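Local atomic coordinates of putative cell filamentation protein (Bartonella quintana, PDB entry 4N67), a protein that binds ADP through its Fic domain and is probably an AMP-transferring effector that modifies target proteins in host cells. Residues A[65-68]-A[69-73]; A[203-206]-A[207-211]. The protein carries 2 engineered substitutions. All coordinates share one frame; numbering follows the deposited sequence. Where two conformers were deposited one is given.

Interaction 1 of 2, residues A[65-68]-A[69-73]. Engineered in segment 69-73: K72 (natural residue Asn).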
loop_
_atom_site.group_PDB
_atom_site.type_symbol
_atom_site.label_atom_id
_atom_site.label_comp_id
_atom_site.label_asym_id
_atom_site.label_seq_id
_atom_site.Cartn_x
_atom_site.Cartn_y
_atom_site.Cartn_z
ATOM N N ILE A 65 1.737 -9.009 1.148
ATOM C CA ILE A 65 2.774 -8.009 1.125
ATOM C C ILE A 65 2.894 -7.283 2.449
ATOM O O ILE A 65 3.992 -7.145 3.006
ATOM C CB ILE A 65 2.556 -6.980 -0.008
ATOM C CG1 ILE A 65 2.637 -7.668 -1.380
ATOM C CG2 ILE A 65 3.552 -5.847 0.082
ATOM C CD1 ILE A 65 2.156 -6.784 -2.500
ATOM N N HIS A 66 1.763 -6.827 2.987
ATOM C CA HIS A 66 1.793 -6.097 4.252
ATOM C C HIS A 66 2.375 -7.002 5.337
ATOM O O HIS A 66 3.174 -6.582 6.163
ATOM C CB HIS A 66 0.409 -5.636 4.656
ATOM C CG HIS A 66 0.409 -4.685 5.792
ATOM N ND1 HIS A 66 0.293 -5.084 7.113
ATOM C CD2 HIS A 66 0.498 -3.338 5.812
ATOM C CE1 HIS A 66 0.309 -4.013 7.886
ATOM N NE2 HIS A 66 0.445 -2.947 7.125
ATOM N N TRP A 67 1.973 -8.266 5.341
ATOM C CA TRP A 67 2.484 -9.215 6.339
ATOM C C TRP A 67 4.020 -9.348 6.185
ATOM O O TRP A 67 4.763 -9.287 7.156
ATOM C CB TRP A 67 1.821 -10.579 6.210
ATOM C CG TRP A 67 2.293 -11.508 7.278
ATOM C CD1 TRP A 67 1.786 -11.593 8.545
ATOM C CD2 TRP A 67 3.366 -12.430 7.190
ATOM N NE1 TRP A 67 2.512 -12.559 9.257
ATOM C CE2 TRP A 67 3.477 -13.070 8.445
ATOM C CE3 TRP A 67 4.264 -12.771 6.175
ATOM C CZ2 TRP A 67 4.449 -14.046 8.719
ATOM C CZ3 TRP A 67 5.278 -13.771 6.472
ATOM C CH2 TRP A 67 5.330 -14.372 7.720
ATOM N N CYS A 68 4.509 -9.533 4.965
ATOM C CA CYS A 68 5.952 -9.709 4.768
ATOM C C CYS A 68 6.697 -8.468 5.241
ATOM O O CYS A 68 7.705 -8.563 5.950
ATOM C CB CYS A 68 6.256 -10.024 3.308
ATOM S SG CYS A 68 5.690 -11.654 2.768
ATOM N N LEU A 69 6.195 -7.302 4.871
ATOM C CA LEU A 69 6.898 -6.063 5.231
ATOM C C LEU A 69 6.840 -5.765 6.725
ATOM O O LEU A 69 7.808 -5.224 7.267
ATOM C CB LEU A 69 6.360 -4.840 4.441
ATOM C CG LEU A 69 6.504 -4.916 2.925
ATOM C CD1 LEU A 69 5.914 -3.675 2.273
ATOM C CD2 LEU A 69 7.937 -5.136 2.457
ATOM N N PHE A 70 5.749 -6.121 7.399
ATOM C CA PHE A 70 5.497 -5.637 8.735
ATOM C C PHE A 70 5.414 -6.672 9.839
ATOM O O PHE A 70 5.308 -6.287 11.010
ATOM C CB PHE A 70 4.240 -4.763 8.780
ATOM C CG PHE A 70 4.402 -3.456 8.086
ATOM C CD1 PHE A 70 4.964 -2.401 8.758
ATOM C CD2 PHE A 70 4.029 -3.287 6.755
ATOM C CE1 PHE A 70 5.149 -1.176 8.129
ATOM C CE2 PHE A 70 4.232 -2.069 6.127
ATOM C CZ PHE A 70 4.814 -1.029 6.809
ATOM N N HIS A 71 5.468 -7.956 9.540
ATOM C CA HIS A 71 5.230 -8.935 10.598
ATOM C C HIS A 71 6.251 -8.939 11.722
ATOM O O HIS A 71 5.917 -9.337 12.824
ATOM C CB HIS A 71 4.998 -10.345 10.092
ATOM C CG HIS A 71 6.228 -11.065 9.741
ATOM N ND1 HIS A 71 6.891 -10.925 8.540
ATOM C CD2 HIS A 71 6.906 -12.011 10.439
ATOM C CE1 HIS A 71 7.939 -11.730 8.526
ATOM N NE2 HIS A 71 7.960 -12.401 9.659
ATOM N N LYS A 72 7.478 -8.497 11.462
ATOM C CA LYS A 72 8.450 -8.415 12.559
ATOM C C LYS A 72 8.236 -7.167 13.413
ATOM O O LYS A 72 8.794 -7.068 14.501
ATOM C CB LYS A 72 9.884 -8.481 12.036
ATOM C CG LYS A 72 10.121 -9.824 11.365
ATOM C CD LYS A 72 11.492 -9.995 10.771
ATOM C CE LYS A 72 11.482 -11.109 9.719
ATOM N NZ LYS A 72 12.522 -10.986 8.656
ATOM N N THR A 73 7.403 -6.238 12.945
ATOM C CA THR A 73 7.139 -4.987 13.667
ATOM C C THR A 73 5.798 -5.002 14.376
ATOM O O THR A 73 5.707 -4.624 15.538
ATOM C CB THR A 73 7.208 -3.797 12.664
ATOM O OG1 THR A 73 8.535 -3.751 12.086
ATOM C CG2 THR A 73 6.812 -2.466 13.314
HETATM O O HOH W 1 8.609 -8.090 8.778
#
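The backbone N-H groups of L69, F70 and H71 bond to the carbonyls of I65, H66 and W67 in the i to i+4 pattern of an α-helix, the L69 N to I65 O bond being the straightest at 166°. Two aromatic pairs form here, where helix 59-70 runs into the following residues. H71 lays its imidazole almost flat on the six-membered ring of W67, the two planes only 6° apart. The centroids of these rings are 3.9 Å apart, and H71 CB makes a CH-pi contact over the five-membered ring. The chi1 of 80° sets H71 CG between its backbone N and carbonyl carbon, which swings ND1 back to W67 O at 3.0 Å. H71 N reaches the same oxygen from the opposite face of the carbonyl plane, at 2.8 Å. On another side of the helix, F70 puts CD2 over a face of H66, 3.6 Å from NE2, in a gently inclined offset stack. This pair sits beside the nucleotide site, the F70 side chain about 5 Å from the bound magnesium ion. Both H66 nitrogens are bonded, ND1 to G78 N and NE2 to K157 O, and F155 also stacks on the ring. I65 and L69 lie side by side, CG2 meeting CD1 at 3.9 Å, their apolar chains suiting a buried face beside helix 30-48. A flat imidazole suits position 71 because it can stack and donate at once: the bond to W67 O puts a proton on ND1, and stack and bond together fix the rotation of the ring.

Interaction 2 of 2, residues A[203-206]-A[207-211]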
loop_
_atom_site.group_PDB
_atom_site.type_symbol
_atom_site.label_atom_id
_atom_site.label_comp_id
_atom_site.label_asym_id
_atom_site.label_seq_id
_atom_site.Cartn_x
_atom_site.Cartn_y
_atom_site.Cartn_z
ATOM N N PRO A 203 -1.547 14.297 -11.942
ATOM C CA PRO A 203 -0.238 14.133 -11.321
ATOM C C PRO A 203 0.164 12.676 -11.120
ATOM O O PRO A 203 1.332 12.337 -11.282
ATOM C CB PRO A 203 -0.377 14.904 -10.010
ATOM C CG PRO A 203 -1.304 16.004 -10.382
ATOM C CD PRO A 203 -2.326 15.359 -11.274
ATOM N N MET A 204 -0.794 11.827 -10.780
ATOM C CA MET A 204 -0.469 10.407 -10.588
ATOM C C MET A 204 -0.091 9.743 -11.906
ATOM O O MET A 204 0.826 8.913 -11.917
ATOM C CB MET A 204 -1.627 9.642 -9.935
ATOM C CG MET A 204 -1.232 8.275 -9.380
ATOM S SD MET A 204 -0.110 8.330 -7.981
ATOM C CE MET A 204 -1.262 8.836 -6.707
ATOM N N LYS A 205 -0.808 10.080 -12.978
ATOM C CA LYS A 205 -0.471 9.561 -14.304
ATOM C C LYS A 205 0.954 9.963 -14.688
ATOM O O LYS A 205 1.741 9.134 -15.127
ATOM C CB LYS A 205 -1.484 10.055 -15.329
ATOM C CG LYS A 205 -1.151 9.680 -16.765
ATOM C CD LYS A 205 -2.079 10.365 -17.750
ATOM C CE LYS A 205 -1.855 11.862 -17.831
ATOM N NZ LYS A 205 -0.990 12.343 -18.949
ATOM N N ASP A 206 1.306 11.222 -14.462
ATOM C CA ASP A 206 2.630 11.720 -14.817
ATOM C C ASP A 206 3.714 11.016 -14.005
ATOM O O ASP A 206 4.806 10.734 -14.501
ATOM C CB ASP A 206 2.711 13.236 -14.582
ATOM C CG ASP A 206 1.867 14.050 -15.565
ATOM O OD1 ASP A 206 1.339 13.503 -16.558
ATOM O OD2 ASP A 206 1.730 15.274 -15.331
ATOM N N LEU A 207 3.422 10.810 -12.722
ATOM C CA LEU A 207 4.312 10.119 -11.815
ATOM C C LEU A 207 4.624 8.711 -12.359
ATOM O O LEU A 207 5.781 8.331 -12.483
ATOM C CB LEU A 207 3.672 10.052 -10.412
ATOM C CG LEU A 207 4.548 9.435 -9.318
ATOM C CD1 LEU A 207 4.128 9.981 -7.938
ATOM C CD2 LEU A 207 4.526 7.920 -9.340
ATOM N N PHE A 208 3.587 7.969 -12.708
ATOM C CA PHE A 208 3.805 6.601 -13.202
ATOM C C PHE A 208 4.522 6.599 -14.543
ATOM O O PHE A 208 5.394 5.793 -14.747
ATOM C CB PHE A 208 2.518 5.755 -13.198
ATOM C CG PHE A 208 2.234 5.139 -11.859
ATOM C CD1 PHE A 208 1.490 5.813 -10.883
ATOM C CD2 PHE A 208 2.783 3.909 -11.534
ATOM C CE1 PHE A 208 1.312 5.254 -9.636
ATOM C CE2 PHE A 208 2.588 3.349 -10.297
ATOM C CZ PHE A 208 1.865 4.015 -9.353
ATOM N N GLU A 209 4.202 7.529 -15.425
ATOM C CA GLU A 209 5.018 7.663 -16.639
ATOM C C GLU A 209 6.497 7.856 -16.322
ATOM O O GLU A 209 7.376 7.242 -16.961
ATOM C CB GLU A 209 4.530 8.803 -17.524
ATOM C CG GLU A 209 3.150 8.592 -18.113
ATOM C CD GLU A 209 2.704 9.723 -19.033
ATOM O OE1 GLU A 209 3.399 10.772 -19.116
ATOM O OE2 GLU A 209 1.655 9.558 -19.692
ATOM N N ASP A 210 6.781 8.724 -15.360
ATOM C CA ASP A 210 8.146 9.114 -15.062
ATOM C C ASP A 210 9.000 8.038 -14.426
ATOM O O ASP A 210 10.221 8.077 -14.564
ATOM C CB ASP A 210 8.178 10.382 -14.185
ATOM C CG ASP A 210 7.865 11.647 -14.972
ATOM O OD1 ASP A 210 7.899 11.609 -16.216
ATOM O OD2 ASP A 210 7.559 12.659 -14.318
ATOM N N ILE A 211 8.377 7.061 -13.775
ATOM C CA ILE A 211 9.132 6.040 -13.053
ATOM C C ILE A 211 9.032 4.663 -13.681
ATOM O O ILE A 211 9.518 3.713 -13.100
ATOM C CB ILE A 211 8.691 5.949 -11.578
ATOM C CG1 ILE A 211 7.265 5.393 -11.425
ATOM C CG2 ILE A 211 8.832 7.315 -10.916
ATOM C CD1 ILE A 211 6.832 5.165 -9.973
HETATM O O HOH W 2 5.439 12.403 -17.138
#
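L207 opens 207-211 by bonding its N to P203 O, a proline suiting the first turn of a helix because its own nitrogen needs no acceptor there; the L207 side chain packs on M188 and I183. F208 comes next, its N bonded to M204 O, its ring lying beside M204 with the sulfur at the rim: SD is 3.8 Å from CE1, and 82° off the ring normal as seen from the centroid. This Met-aromatic contact faces inward, as befits two apolar residues on an amphipathic helix. M204, bent at chi2 and chi3, touches helices 135-152 and 185-198, while F208 meets I178 of the short strand 176-178. E209 belongs to the polar side. Its N bonds to K205 O at 172°, and its extended chain carries OE2 to within 3.9 Å of K205 NZ, a long salt bridge. The same NZ lies 3.5 Å from D206 OD1, so the lysine probably eases the repulsion between the two acids. D210 N closes the next turn on D206 O at 2.9 Å, and a water joins that oxygen to D210 OD1, while D210 OD2 pairs with R187.

Overall arrangement
Both are local contacts along one helix, interaction 1 running on past helix 59-70, and they share the same i to i+4 ladder, but they belong to different elements on opposite sides of the chain's centre, about 27 Å apart between centres. Interaction 1, part of the Fic domain, is chiefly aromatic: one ring pair is buried near the magnesium ion and ADP, the other lies toward the surface. Interaction 2 divides more plainly into a sulfur-aromatic inner face and a charged outer one. Each comes near the nucleotide without touching it: the side chains of F70 and M204 each lie about 6 Å from ADP, although the magnesium ion is much closer to the F70 side chain than to that of M204 (about 14 Å).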